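Local coordinates for putative Outer membrane protein (Helicobacter pylori, PDB 6GW5) that probably acts as a lectin-like adhesin domain of the Hop-family outer membrane protein SabA, attaching the bacterium to host glycans, at residues Leu19-Ser24 / Val356-Asn361; Gln27-Ala32 / Gly395-Gln400; Ile69-Gly74 / Lys221-Ile226; Phe86-Lys91 / Ala97-Asn102. All coordinates share one frame; numbering follows the deposited sequence.

Contact 1 (Leu19-Ser24 / Val356-Asn361)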
loop_
_atom_site.group_PDB
_atom_site.type_symbol
_atom_site.label_atom_id
_atom_site.label_comp_id
_atom_site.label_asym_id
_atom_site.label_seq_id
_atom_site.Cartn_x
_atom_site.Cartn_y
_atom_site.Cartn_z
ATOM N N LEU A 19 -10.782 -31.928 -13.288
ATOM C CA LEU A 19 -10.443 -31.470 -14.625
ATOM C C LEU A 19 -10.213 -29.972 -14.641
ATOM O O LEU A 19 -9.394 -29.484 -15.384
ATOM C CB LEU A 19 -11.531 -31.842 -15.612
ATOM C CG LEU A 19 -11.772 -33.345 -15.764
ATOM C CD1 LEU A 19 -12.935 -33.614 -16.715
ATOM C CD2 LEU A 19 -10.542 -34.114 -16.232
ATOM N N ASN A 20 -10.940 -29.226 -13.847
ATOM C CA ASN A 20 -10.714 -27.796 -13.814
ATOM C C ASN A 20 -9.398 -27.513 -13.195
ATOM O O ASN A 20 -8.710 -26.595 -13.600
ATOM C CB ASN A 20 -11.811 -27.091 -13.043
ATOM C CG ASN A 20 -13.049 -26.860 -13.887
ATOM O OD1 ASN A 20 -13.934 -27.652 -13.903
ATOM N ND2 ASN A 20 -13.066 -25.787 -14.618
ATOM N N GLN A 21 -9.077 -28.331 -12.191
ATOM C CA GLN A 21 -7.857 -28.231 -11.413
ATOM C C GLN A 21 -6.664 -28.510 -12.337
ATOM O O GLN A 21 -5.689 -27.788 -12.351
ATOM C CB GLN A 21 -7.939 -29.250 -10.243
ATOM C CG GLN A 21 -6.894 -29.114 -9.165
ATOM C CD GLN A 21 -7.133 -27.961 -8.184
ATOM O OE1 GLN A 21 -8.244 -27.393 -8.077
ATOM N NE2 GLN A 21 -6.105 -27.632 -7.442
ATOM N N VAL A 22 -6.748 -29.567 -13.114
ATOM C CA VAL A 22 -5.659 -29.864 -13.979
ATOM C C VAL A 22 -5.419 -28.721 -14.957
ATOM O O VAL A 22 -4.272 -28.315 -15.157
ATOM C CB VAL A 22 -5.914 -31.178 -14.712
ATOM C CG1 VAL A 22 -4.931 -31.344 -15.878
ATOM C CG2 VAL A 22 -5.804 -32.328 -13.717
ATOM N N ALA A 23 -6.493 -28.197 -15.554
ATOM C CA ALA A 23 -6.377 -27.071 -16.495
ATOM C C ALA A 23 -5.678 -25.844 -15.883
ATOM O O ALA A 23 -4.869 -25.155 -16.550
ATOM C CB ALA A 23 -7.746 -26.660 -17.012
ATOM N N SER A 24 -5.988 -25.584 -14.625
ATOM C CA SER A 24 -5.456 -24.429 -13.948
ATOM C C SER A 24 -3.985 -24.666 -13.576
ATOM O O SER A 24 -3.167 -23.799 -13.765
ATOM C CB SER A 24 -6.315 -24.115 -12.728
ATOM O OG SER A 24 -5.855 -22.967 -12.085
ATOM N N VAL A 356 -0.048 -34.306 -10.799
ATOM C CA VAL A 356 0.069 -35.743 -11.005
ATOM C C VAL A 356 -0.974 -36.453 -10.131
ATOM O O VAL A 356 -1.717 -37.282 -10.639
ATOM C CB VAL A 356 1.495 -36.279 -10.748
ATOM C CG1 VAL A 356 1.519 -37.789 -10.835
ATOM C CG2 VAL A 356 2.472 -35.733 -11.755
ATOM N N THR A 357 -1.018 -36.126 -8.836
ATOM C CA THR A 357 -2.032 -36.707 -7.967
ATOM C C THR A 357 -3.404 -36.487 -8.580
ATOM O O THR A 357 -4.197 -37.385 -8.648
ATOM C CB THR A 357 -2.026 -36.080 -6.575
ATOM O OG1 THR A 357 -0.700 -36.086 -6.071
ATOM C CG2 THR A 357 -2.891 -36.823 -5.628
ATOM N N THR A 358 -3.669 -35.271 -8.999
ATOM C CA THR A 358 -4.962 -34.931 -9.520
ATOM C C THR A 358 -5.304 -35.681 -10.823
ATOM O O THR A 358 -6.441 -36.025 -11.051
ATOM C CB THR A 358 -5.072 -33.418 -9.698
ATOM O OG1 THR A 358 -4.842 -32.795 -8.434
ATOM C CG2 THR A 358 -6.464 -33.013 -10.186
ATOM N N TYR A 359 -4.314 -35.952 -11.650
ATOM C CA TYR A 359 -4.548 -36.696 -12.852
ATOM C C TYR A 359 -4.913 -38.105 -12.503
ATOM O O TYR A 359 -5.865 -38.658 -13.050
ATOM C CB TYR A 359 -3.296 -36.687 -13.713
ATOM C CG TYR A 359 -3.215 -37.806 -14.734
ATOM C CD1 TYR A 359 -4.131 -37.916 -15.761
ATOM C CD2 TYR A 359 -2.180 -38.742 -14.668
ATOM C CE1 TYR A 359 -4.033 -38.948 -16.695
ATOM C CE2 TYR A 359 -2.054 -39.756 -15.603
ATOM C CZ TYR A 359 -2.986 -39.854 -16.618
ATOM O OH TYR A 359 -2.862 -40.843 -17.564
ATOM N N ASN A 360 -4.089 -38.710 -11.650
ATOM C CA ASN A 360 -4.318 -40.068 -11.187
ATOM C C ASN A 360 -5.684 -40.224 -10.545
ATOM O O ASN A 360 -6.455 -41.100 -10.934
ATOM C CB ASN A 360 -3.188 -40.519 -10.314
ATOM C CG ASN A 360 -2.015 -41.002 -11.142
ATOM O OD1 ASN A 360 -2.093 -41.990 -11.875
ATOM N ND2 ASN A 360 -0.949 -40.295 -11.072
ATOM N N ASN A 361 -6.045 -39.275 -9.690
ATOM C CA ASN A 361 -7.386 -39.259 -9.113
ATOM C C ASN A 361 -8.448 -39.197 -10.161
ATOM O O ASN A 361 -9.436 -39.899 -10.070
ATOM C CB ASN A 361 -7.589 -38.125 -8.089
ATOM C CG ASN A 361 -6.806 -38.359 -6.801
ATOM O OD1 ASN A 361 -6.570 -39.492 -6.366
ATOM N ND2 ASN A 361 -6.383 -37.297 -6.203
#
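The methyl of Thr358 packs against Val22 and the first carbons of Gln21; that methyl makes the closest approaches, with Val22 CG2 also near Tyr359 N. Thr358 CG2 lies 3.7 Å from Val22 CG2, where the two side chains run alongside in opposite senses. The same Thr358 CG2 is 4.0 Å from Gln21 CB and 4.1 Å from Gln21 CG, and here Gln21 lies roughly perpendicular to the threonine side chain. The threonine torsion explains the division of labour: with CG2 anti to the backbone N, the methyl projects at helix 19-24, while OG1 stays by its own helix and is hydrogen-bonded to the carbonyl of Glu354. This is the tight part, and both Val22 and Thr358 are buried there. Ile383 of strand 383-384 and Tyr399 of the loop before strand 400-401 also cover Val22.

The Gln21 side is looser and partly open to solvent. Its chain bends at chi2 (77°), so that only the first two carbons pack on Thr358, while the carboxamide turns to Glu354: NE2 is hydrogen-bonded to OE2 of that residue, and OE1 has a weak bond from Gln17. The segments bury a modest 135 Å² in all.

The closest backbones are those of Val22 and Thr358, with CA atoms 6.8 Å apart. The short helix axes approach to 9.5 Å and run at 149° to each other, the geometry of an antiparallel helix pair, consistent with the coiled coil predicted for residues 5-35.

Contact 2 (Gln27-Ala32 / Gly395-Gln400)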
loop_
_atom_site.group_PDB
_atom_site.type_symbol
_atom_site.label_atom_id
_atom_site.label_comp_id
_atom_site.label_asym_id
_atom_site.label_seq_id
_atom_site.Cartn_x
_atom_site.Cartn_y
_atom_site.Cartn_z
ATOM N N GLN A 27 -1.572 -24.198 -16.539
ATOM C CA GLN A 27 -1.263 -22.847 -16.824
ATOM C C GLN A 27 -0.182 -22.364 -15.862
ATOM O O GLN A 27 0.792 -21.715 -16.278
ATOM C CB GLN A 27 -2.509 -22.026 -16.779
ATOM C CG GLN A 27 -2.280 -20.616 -17.258
ATOM C CD GLN A 27 -1.896 -20.524 -18.728
ATOM O OE1 GLN A 27 -2.582 -21.059 -19.578
ATOM N NE2 GLN A 27 -0.845 -19.791 -19.026
ATOM N N SER A 28 -0.297 -22.784 -14.602
ATOM C CA SER A 28 0.674 -22.378 -13.612
ATOM C C SER A 28 2.004 -22.972 -13.913
ATOM O O SER A 28 3.020 -22.276 -13.785
ATOM C CB SER A 28 0.211 -22.688 -12.179
ATOM O OG SER A 28 -0.844 -21.774 -11.767
ATOM N N ILE A 29 2.008 -24.243 -14.338
ATOM C CA ILE A 29 3.258 -24.903 -14.623
ATOM C C ILE A 29 3.896 -24.243 -15.843
ATOM O O ILE A 29 5.106 -24.016 -15.854
ATOM C CB ILE A 29 3.078 -26.434 -14.745
ATOM C CG1 ILE A 29 2.776 -27.034 -13.340
ATOM C CG2 ILE A 29 4.340 -27.082 -15.318
ATOM C CD1 ILE A 29 2.246 -28.451 -13.352
ATOM N N GLN A 30 3.079 -23.876 -16.840
ATOM C CA GLN A 30 3.633 -23.280 -18.057
ATOM C C GLN A 30 4.311 -21.968 -17.770
ATOM O O GLN A 30 5.400 -21.731 -18.227
ATOM C CB GLN A 30 2.582 -23.147 -19.124
ATOM C CG GLN A 30 2.247 -24.510 -19.711
ATOM C CD GLN A 30 0.943 -24.519 -20.524
ATOM O OE1 GLN A 30 0.205 -25.521 -20.521
ATOM N NE2 GLN A 30 0.657 -23.394 -21.226
ATOM N N ASN A 31 3.630 -21.144 -16.985
ATOM C CA ASN A 31 4.144 -19.871 -16.570
ATOM C C ASN A 31 5.485 -19.984 -15.894
ATOM O O ASN A 31 6.422 -19.305 -16.248
ATOM C CB ASN A 31 3.165 -19.201 -15.597
ATOM C CG ASN A 31 1.882 -18.790 -16.256
ATOM O OD1 ASN A 31 1.757 -18.833 -17.475
ATOM N ND2 ASN A 31 0.900 -18.498 -15.463
ATOM N N ALA A 32 5.584 -20.879 -14.938
ATOM C CA ALA A 32 6.834 -21.066 -14.258
ATOM C C ALA A 32 7.985 -21.506 -15.201
ATOM O O ALA A 32 9.112 -21.133 -14.983
ATOM C CB ALA A 32 6.643 -22.045 -13.152
ATOM N N GLY A 395 5.693 -32.742 -23.184
ATOM C CA GLY A 395 5.814 -32.453 -21.778
ATOM C C GLY A 395 5.167 -33.496 -20.868
ATOM O O GLY A 395 4.040 -34.002 -21.101
ATOM N N GLN A 396 5.865 -33.732 -19.784
ATOM C CA GLN A 396 5.425 -34.567 -18.685
ATOM C C GLN A 396 4.087 -34.198 -18.011
ATOM O O GLN A 396 3.432 -35.039 -17.370
ATOM C CB GLN A 396 6.464 -34.394 -17.626
ATOM C CG GLN A 396 6.982 -35.659 -17.080
ATOM C CD GLN A 396 8.019 -35.387 -16.018
ATOM O OE1 GLN A 396 8.863 -34.473 -16.133
ATOM N NE2 GLN A 396 7.928 -36.140 -14.954
ATOM N N TYR A 397 3.748 -32.918 -18.059
ATOM C CA TYR A 397 2.615 -32.409 -17.298
ATOM C C TYR A 397 1.492 -31.875 -18.197
ATOM O O TYR A 397 0.474 -31.424 -17.712
ATOM C CB TYR A 397 3.130 -31.360 -16.312
ATOM C CG TYR A 397 4.213 -31.880 -15.370
ATOM C CD1 TYR A 397 3.931 -32.902 -14.431
ATOM C CD2 TYR A 397 5.516 -31.359 -15.408
ATOM C CE1 TYR A 397 4.911 -33.366 -13.554
ATOM C CE2 TYR A 397 6.496 -31.813 -14.548
ATOM C CZ TYR A 397 6.200 -32.809 -13.633
ATOM O OH TYR A 397 7.198 -33.232 -12.813
ATOM N N ASN A 398 1.640 -32.039 -19.513
ATOM C CA ASN A 398 0.735 -31.467 -20.455
ATOM C C ASN A 398 -0.443 -32.385 -20.742
ATOM O O ASN A 398 -0.647 -32.860 -21.822
ATOM C CB ASN A 398 1.526 -31.144 -21.682
ATOM C CG ASN A 398 0.786 -30.258 -22.641
ATOM O OD1 ASN A 398 -0.185 -29.592 -22.284
ATOM N ND2 ASN A 398 1.258 -30.228 -23.874
ATOM N N TYR A 399 -1.257 -32.613 -19.734
ATOM C CA TYR A 399 -2.377 -33.557 -19.854
ATOM C C TYR A 399 -3.383 -33.050 -20.856
ATOM O O TYR A 399 -3.567 -31.853 -20.941
ATOM C CB TYR A 399 -3.071 -33.735 -18.507
ATOM C CG TYR A 399 -2.159 -34.378 -17.516
ATOM C CD1 TYR A 399 -1.938 -35.740 -17.557
ATOM C CD2 TYR A 399 -1.497 -33.631 -16.550
ATOM C CE1 TYR A 399 -1.067 -36.348 -16.666
ATOM C CE2 TYR A 399 -0.642 -34.221 -15.642
ATOM C CZ TYR A 399 -0.415 -35.568 -15.714
ATOM O OH TYR A 399 0.432 -36.163 -14.820
ATOM N N GLN A 400 -4.010 -33.942 -21.618
ATOM C CA GLN A 400 -5.083 -33.538 -22.548
ATOM C C GLN A 400 -6.371 -33.973 -22.011
ATOM O O GLN A 400 -6.557 -35.117 -21.659
ATOM C CB GLN A 400 -4.910 -34.081 -23.973
ATOM C CG GLN A 400 -3.624 -33.593 -24.666
ATOM C CD GLN A 400 -3.348 -32.050 -24.636
ATOM O OE1 GLN A 400 -2.459 -31.569 -23.926
ATOM N NE2 GLN A 400 -4.064 -31.299 -25.460
#
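The ring of Tyr397 carries CB of its neighbour Gln396 on one face, 3.8 Å above the plane and over the centre, while Ile29 CG2 of helix 3-32 approaches it obliquely; Gln352 of helix 348-370 also touches this tyrosine. Segment 395-400 runs from the end of the long connection into the second strand of a two-stranded antiparallel hairpin, strands 383-384 and 400-401, and the contact lays that connection against helix 3-32. Asn398 is the centre of an inverse gamma turn, closed by a weak bond of 2.9 Å from Tyr399 N to Tyr397 O. Its carboxamide is held within the loop, since ND2 is hydrogen-bonded to the carbonyl of Ala394. On the exposed flank, Gln30 OE1 comes no nearer than 4.5 Å to Asn398 OD1, a distance that marks loose contact of two amide oxygens. A firmer tie to the helix comes from Lys26, whose NZ is hydrogen-bonded to the carbonyl O of Tyr399. The main apolar contact is left to Ile29: its chain, extended at chi2 (166°), brings CD1 to 4.2 Å from Tyr397 CB.

Contact 3 (Ile69-Gly74 / Lys221-Ile226)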
loop_
_atom_site.group_PDB
_atom_site.type_symbol
_atom_site.label_atom_id
_atom_site.label_comp_id
_atom_site.label_asym_id
_atom_site.label_seq_id
_atom_site.Cartn_x
_atom_site.Cartn_y
_atom_site.Cartn_z
ATOM N N ILE A 69 4.963 14.807 4.826
ATOM C CA ILE A 69 5.687 15.936 5.395
ATOM C C ILE A 69 4.953 17.210 5.120
ATOM O O ILE A 69 4.765 18.016 6.001
ATOM C CB ILE A 69 7.098 16.086 4.807
ATOM C CG1 ILE A 69 7.997 14.908 5.183
ATOM C CG2 ILE A 69 7.742 17.379 5.273
ATOM C CD1 ILE A 69 7.910 14.478 6.622
ATOM N N THR A 70 4.548 17.413 3.885
ATOM C CA THR A 70 3.730 18.564 3.544
ATOM C C THR A 70 2.555 18.668 4.570
ATOM O O THR A 70 2.280 19.735 5.130
ATOM C CB THR A 70 3.210 18.418 2.100
ATOM O OG1 THR A 70 4.291 18.600 1.165
ATOM C CG2 THR A 70 2.057 19.379 1.783
ATOM N N SER A 71 1.849 17.563 4.755
ATOM C CA SER A 71 0.647 17.567 5.538
ATOM C C SER A 71 0.968 17.845 7.037
ATOM O O SER A 71 0.188 18.444 7.725
ATOM C CB SER A 71 -0.130 16.252 5.333
ATOM O OG SER A 71 0.377 15.259 6.196
ATOM N N VAL A 72 2.148 17.439 7.493
ATOM C CA VAL A 72 2.604 17.715 8.841
ATOM C C VAL A 72 2.882 19.195 9.009
ATOM O O VAL A 72 2.407 19.792 9.968
ATOM C CB VAL A 72 3.840 16.877 9.211
ATOM C CG1 VAL A 72 4.472 17.355 10.514
ATOM C CG2 VAL A 72 3.439 15.422 9.366
ATOM N N LEU A 73 3.623 19.768 8.064
ATOM C CA LEU A 73 3.853 21.198 8.043
ATOM C C LEU A 73 2.566 21.993 7.867
ATOM O O LEU A 73 2.440 23.087 8.399
ATOM C CB LEU A 73 4.864 21.571 6.977
ATOM C CG LEU A 73 6.284 21.020 7.284
ATOM C CD1 LEU A 73 7.192 21.204 6.080
ATOM C CD2 LEU A 73 6.947 21.683 8.488
ATOM N N GLY A 74 1.585 21.424 7.181
ATOM C CA GLY A 74 0.333 22.073 7.000
ATOM C C GLY A 74 -0.394 22.130 8.324
ATOM O O GLY A 74 -0.947 23.168 8.684
ATOM N N LYS A 221 -0.670 11.777 12.105
ATOM C CA LYS A 221 0.210 11.117 13.060
ATOM C C LYS A 221 0.440 9.630 12.750
ATOM O O LYS A 221 1.572 9.148 12.818
ATOM C CB LYS A 221 -0.373 11.243 14.466
ATOM C CG LYS A 221 0.606 10.963 15.577
ATOM C CD LYS A 221 0.067 11.486 16.904
ATOM C CE LYS A 221 0.998 11.103 18.049
ATOM N NZ LYS A 221 0.795 9.688 18.465
ATOM N N ALA A 222 -0.633 8.919 12.412
ATOM C CA ALA A 222 -0.561 7.474 12.121
ATOM C C ALA A 222 0.179 7.155 10.824
ATOM O O ALA A 222 0.647 6.039 10.648
ATOM C CB ALA A 222 -1.947 6.872 12.077
ATOM N N MET A 223 0.307 8.145 9.938
ATOM C CA MET A 223 1.057 7.986 8.683
ATOM C C MET A 223 2.536 7.763 8.889
ATOM O O MET A 223 3.182 7.081 8.090
ATOM C CB MET A 223 0.928 9.226 7.803
ATOM C CG MET A 223 -0.483 9.519 7.369
ATOM S SD MET A 223 -0.602 10.992 6.365
ATOM C CE MET A 223 -2.373 11.060 6.154
ATOM N N ILE A 224 3.071 8.362 9.939
ATOM C CA ILE A 224 4.510 8.429 10.093
ATOM C C ILE A 224 5.125 7.061 10.366
ATOM O O ILE A 224 6.075 6.693 9.685
ATOM C CB ILE A 224 4.914 9.480 11.139
ATOM C CG1 ILE A 224 4.508 10.863 10.623
ATOM C CG2 ILE A 224 6.415 9.488 11.334
ATOM C CD1 ILE A 224 4.737 12.004 11.594
ATOM N N PRO A 225 4.608 6.316 11.361
ATOM C CA PRO A 225 5.124 4.986 11.592
ATOM C C PRO A 225 4.953 4.061 10.409
ATOM O O PRO A 225 5.815 3.204 10.168
ATOM C CB PRO A 225 4.322 4.471 12.794
ATOM C CG PRO A 225 3.213 5.385 12.974
ATOM C CD PRO A 225 3.686 6.710 12.426
ATOM N N ILE A 226 3.884 4.236 9.658
ATOM C CA ILE A 226 3.717 3.433 8.429
ATOM C C ILE A 226 4.847 3.672 7.432
ATOM O O ILE A 226 5.417 2.736 6.896
ATOM C CB ILE A 226 2.354 3.686 7.769
ATOM C CG1 ILE A 226 1.269 2.983 8.601
ATOM C CG2 ILE A 226 2.346 3.174 6.323
ATOM C CD1 ILE A 226 -0.123 3.510 8.388
#
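Two side-by-side pairs, Val72 with Ile224 and Ser71 with Met223, carry the meeting of helices 60-79 and 215-240. In the first pair neither CB points straight at the facing helix, and the gap is bridged by reach. The isoleucine is extended at chi2 (175°), which sends CD1 out to 4.3 Å from Val72 CG2. Only the far end of Ile224 therefore touches the valine, and it does so through a single methyl from each residue.

The second pair is arranged differently, with both CB atoms directed across the interface. Met223 has its CG anti to the carbonyl carbon (chi1 -62°) and is straight beyond it, and its sulfur, not its terminal methyl, comes nearest: Met223 SD is 4.4 Å from Ser71 OG. The hydroxyl of Ser71 is already hydrogen-bonded to the carbonyl of Val68 in its own helix, so its polarity is satisfied although the residue is buried.

The distances indicate light contact. The nearest CA atoms, those of Val72 and Lys221, are 8.2 Å apart, and the segments bury just 84 Å² between them. Phe282 of helix 255-283 touches both Ser71 and Met223, helix 167-183 covers the other pair through Met178 on Val72 and Ala174 on Ile224, and Ile220, one residue before segment 221-226, touches Ser71 and Val72 as well. All four touching residues are buried between helices 60-79, 215-240, 167-183 and 255-283, placing this light contact inside the helical bundle of the adhesin domain.

Contact 4 (Phe86-Lys91 / Ala97-Asn102)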
loop_
_atom_site.group_PDB
_atom_site.type_symbol
_atom_site.label_atom_id
_atom_site.label_comp_id
_atom_site.label_asym_id
_atom_site.label_seq_id
_atom_site.Cartn_x
_atom_site.Cartn_y
_atom_site.Cartn_z
ATOM N N PHE A 86 -3.288 28.970 20.235
ATOM C CA PHE A 86 -3.182 28.836 21.681
ATOM C C PHE A 86 -2.392 30.057 22.164
ATOM O O PHE A 86 -1.832 30.800 21.334
ATOM C CB PHE A 86 -2.478 27.513 22.075
ATOM C CG PHE A 86 -1.233 27.214 21.275
ATOM C CD1 PHE A 86 -1.323 26.497 20.108
ATOM C CD2 PHE A 86 0.023 27.590 21.722
ATOM C CE1 PHE A 86 -0.194 26.181 19.375
ATOM C CE2 PHE A 86 1.168 27.304 20.986
ATOM C CZ PHE A 86 1.061 26.592 19.809
ATOM N N PHE A 87 -2.332 30.249 23.480
ATOM C CA PHE A 87 -1.668 31.405 24.055
ATOM C C PHE A 87 -0.412 30.928 24.767
ATOM O O PHE A 87 -0.468 30.085 25.653
ATOM C CB PHE A 87 -2.651 32.089 24.992
ATOM C CG PHE A 87 -2.170 33.379 25.615
ATOM C CD1 PHE A 87 -2.191 34.587 24.913
ATOM C CD2 PHE A 87 -1.743 33.410 26.933
ATOM C CE1 PHE A 87 -1.749 35.765 25.521
ATOM C CE2 PHE A 87 -1.301 34.587 27.538
ATOM C CZ PHE A 87 -1.307 35.764 26.829
ATOM N N VAL A 88 0.736 31.441 24.353
ATOM C CA VAL A 88 2.013 31.068 24.993
ATOM C C VAL A 88 2.414 32.045 26.086
ATOM O O VAL A 88 2.197 33.265 25.999
ATOM C CB VAL A 88 3.120 30.954 23.928
ATOM C CG1 VAL A 88 4.475 30.582 24.509
ATOM C CG2 VAL A 88 2.701 29.906 22.928
ATOM N N VAL A 89 3.003 31.499 27.131
ATOM C CA VAL A 89 3.301 32.288 28.321
ATOM C C VAL A 89 4.697 32.024 28.795
ATOM O O VAL A 89 5.166 30.903 28.760
ATOM C CB VAL A 89 2.304 31.981 29.450
ATOM C CG1 VAL A 89 0.901 32.162 28.915
ATOM C CG2 VAL A 89 2.465 30.575 30.003
ATOM N N ASN A 90 5.395 33.069 29.196
ATOM C CA ASN A 90 6.638 32.859 29.920
ATOM C C ASN A 90 6.250 32.508 31.335
ATOM O O ASN A 90 5.622 33.301 31.972
ATOM C CB ASN A 90 7.514 34.092 29.900
ATOM C CG ASN A 90 8.967 33.740 30.123
ATOM O OD1 ASN A 90 9.673 33.407 29.166
ATOM N ND2 ASN A 90 9.383 33.688 31.390
ATOM N N LYS A 91 6.595 31.329 31.821
ATOM C CA LYS A 91 6.298 30.992 33.234
ATOM C C LYS A 91 7.019 31.896 34.243
ATOM O O LYS A 91 7.764 32.799 33.868
ATOM C CB LYS A 91 6.615 29.516 33.532
ATOM C CG LYS A 91 5.514 28.536 33.089
ATOM C CD LYS A 91 4.635 27.976 34.221
ATOM C CE LYS A 91 3.135 28.218 34.007
ATOM N NZ LYS A 91 2.371 26.990 34.333
ATOM N N ALA A 97 4.321 35.627 26.314
ATOM C CA ALA A 97 5.693 35.477 25.830
ATOM C C ALA A 97 5.930 36.375 24.633
ATOM O O ALA A 97 5.006 36.662 23.873
ATOM C CB ALA A 97 5.954 34.030 25.471
ATOM N N SER A 98 7.179 36.780 24.453
ATOM C CA SER A 98 7.562 37.658 23.354
ATOM C C SER A 98 7.533 37.040 21.927
ATOM O O SER A 98 7.799 37.757 20.955
ATOM C CB SER A 98 8.974 38.183 23.628
ATOM O OG SER A 98 9.367 39.131 22.646
ATOM N N VAL A 99 7.258 35.736 21.806
ATOM C CA VAL A 99 7.307 35.012 20.508
ATOM C C VAL A 99 6.327 35.448 19.433
ATOM O O VAL A 99 5.180 35.788 19.711
ATOM C CB VAL A 99 7.115 33.484 20.655
ATOM C CG1 VAL A 99 8.326 32.866 21.341
ATOM C CG2 VAL A 99 5.813 33.129 21.379
ATOM N N GLN A 100 6.800 35.368 18.192
ATOM C CA GLN A 100 6.062 35.825 17.018
ATOM C C GLN A 100 4.849 34.963 16.782
ATOM O O GLN A 100 4.949 33.747 16.825
ATOM C CB GLN A 100 6.951 35.745 15.774
ATOM C CG GLN A 100 6.309 36.356 14.530
ATOM C CD GLN A 100 7.299 37.247 13.805
ATOM O OE1 GLN A 100 8.395 36.796 13.426
ATOM N NE2 GLN A 100 6.942 38.522 13.630
ATOM N N GLY A 101 3.728 35.607 16.496
ATOM C CA GLY A 101 2.472 34.935 16.192
ATOM C C GLY A 101 1.540 34.774 17.371
ATOM O O GLY A 101 0.384 34.371 17.197
ATOM N N ASN A 102 2.002 35.102 18.579
ATOM C CA ASN A 102 1.155 34.970 19.782
ATOM C C ASN A 102 -0.112 35.831 19.666
ATOM O O ASN A 102 -0.037 36.993 19.319
ATOM C CB ASN A 102 1.948 35.356 21.032
ATOM C CG ASN A 102 1.615 34.512 22.241
ATOM O OD1 ASN A 102 0.880 33.528 22.169
ATOM N ND2 ASN A 102 2.170 34.902 23.388
#
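Strand 87-89 is faced by an irregular segment that folds back through a type II beta turn from Val99 to Asn102, with Gly101 at its third position. Val88 presents both its N-H and its carbonyl to this segment. Ala97 N donates to Val88 O at 3.2 Å, from above the carbonyl plane. The side chain of Asn102 takes the N-H and shares the carbonyl with Ala97: Val88 N gives a nearly straight bond (174°) of 3.0 Å to Asn102 OD1, in the carbonyl plane and on a lone pair, while Asn102 ND2 returns one of 3.1 Å to Val88 O. A single carboxamide thus imitates a hydrogen-bonded residue of an antiparallel strand, and it occupies the edge of strand 87-89 facing away from its parallel partner, strand 119-121, whose neighbourhood bonds Phe87 and Val89. Val88 O accepts two bonds, and both donors arrive from the same face of its plane. The carboxamide is further steadied by a weak bond, 3.4 Å from Asn102 ND2 to Ala97 O. Apolar contact is gathered at one methyl: Val88 CG1, anti to the backbone N, is 3.9 Å from Ala97 CB and 4.3 Å from Val99 CG2, with Gln122 touching all three residues.

Overall arrangement
The four contacts are spread along an elongated, mostly helical chain. Contacts 1 and 2 share helix 3-32, have centres 11 Å apart and touch: Tyr359 of one stacks on Tyr399 of the other. Their segments alternate along the sequence, so the N-terminal helix is tied to C-terminal parts at two successive levels. Contact 3, joining helices 60-79 and 215-240, lies about 51 Å from contact 1 between centres, across the chain's centre. Contact 4 follows helix 60-79 in sequence and lies further out, its centre about 25 Å from that of contact 3 and 76 Å from that of contact 1. The N-terminal helix and C-terminal segments thus pack together toward one end, while intervening residues build the bundle and its distal sheet.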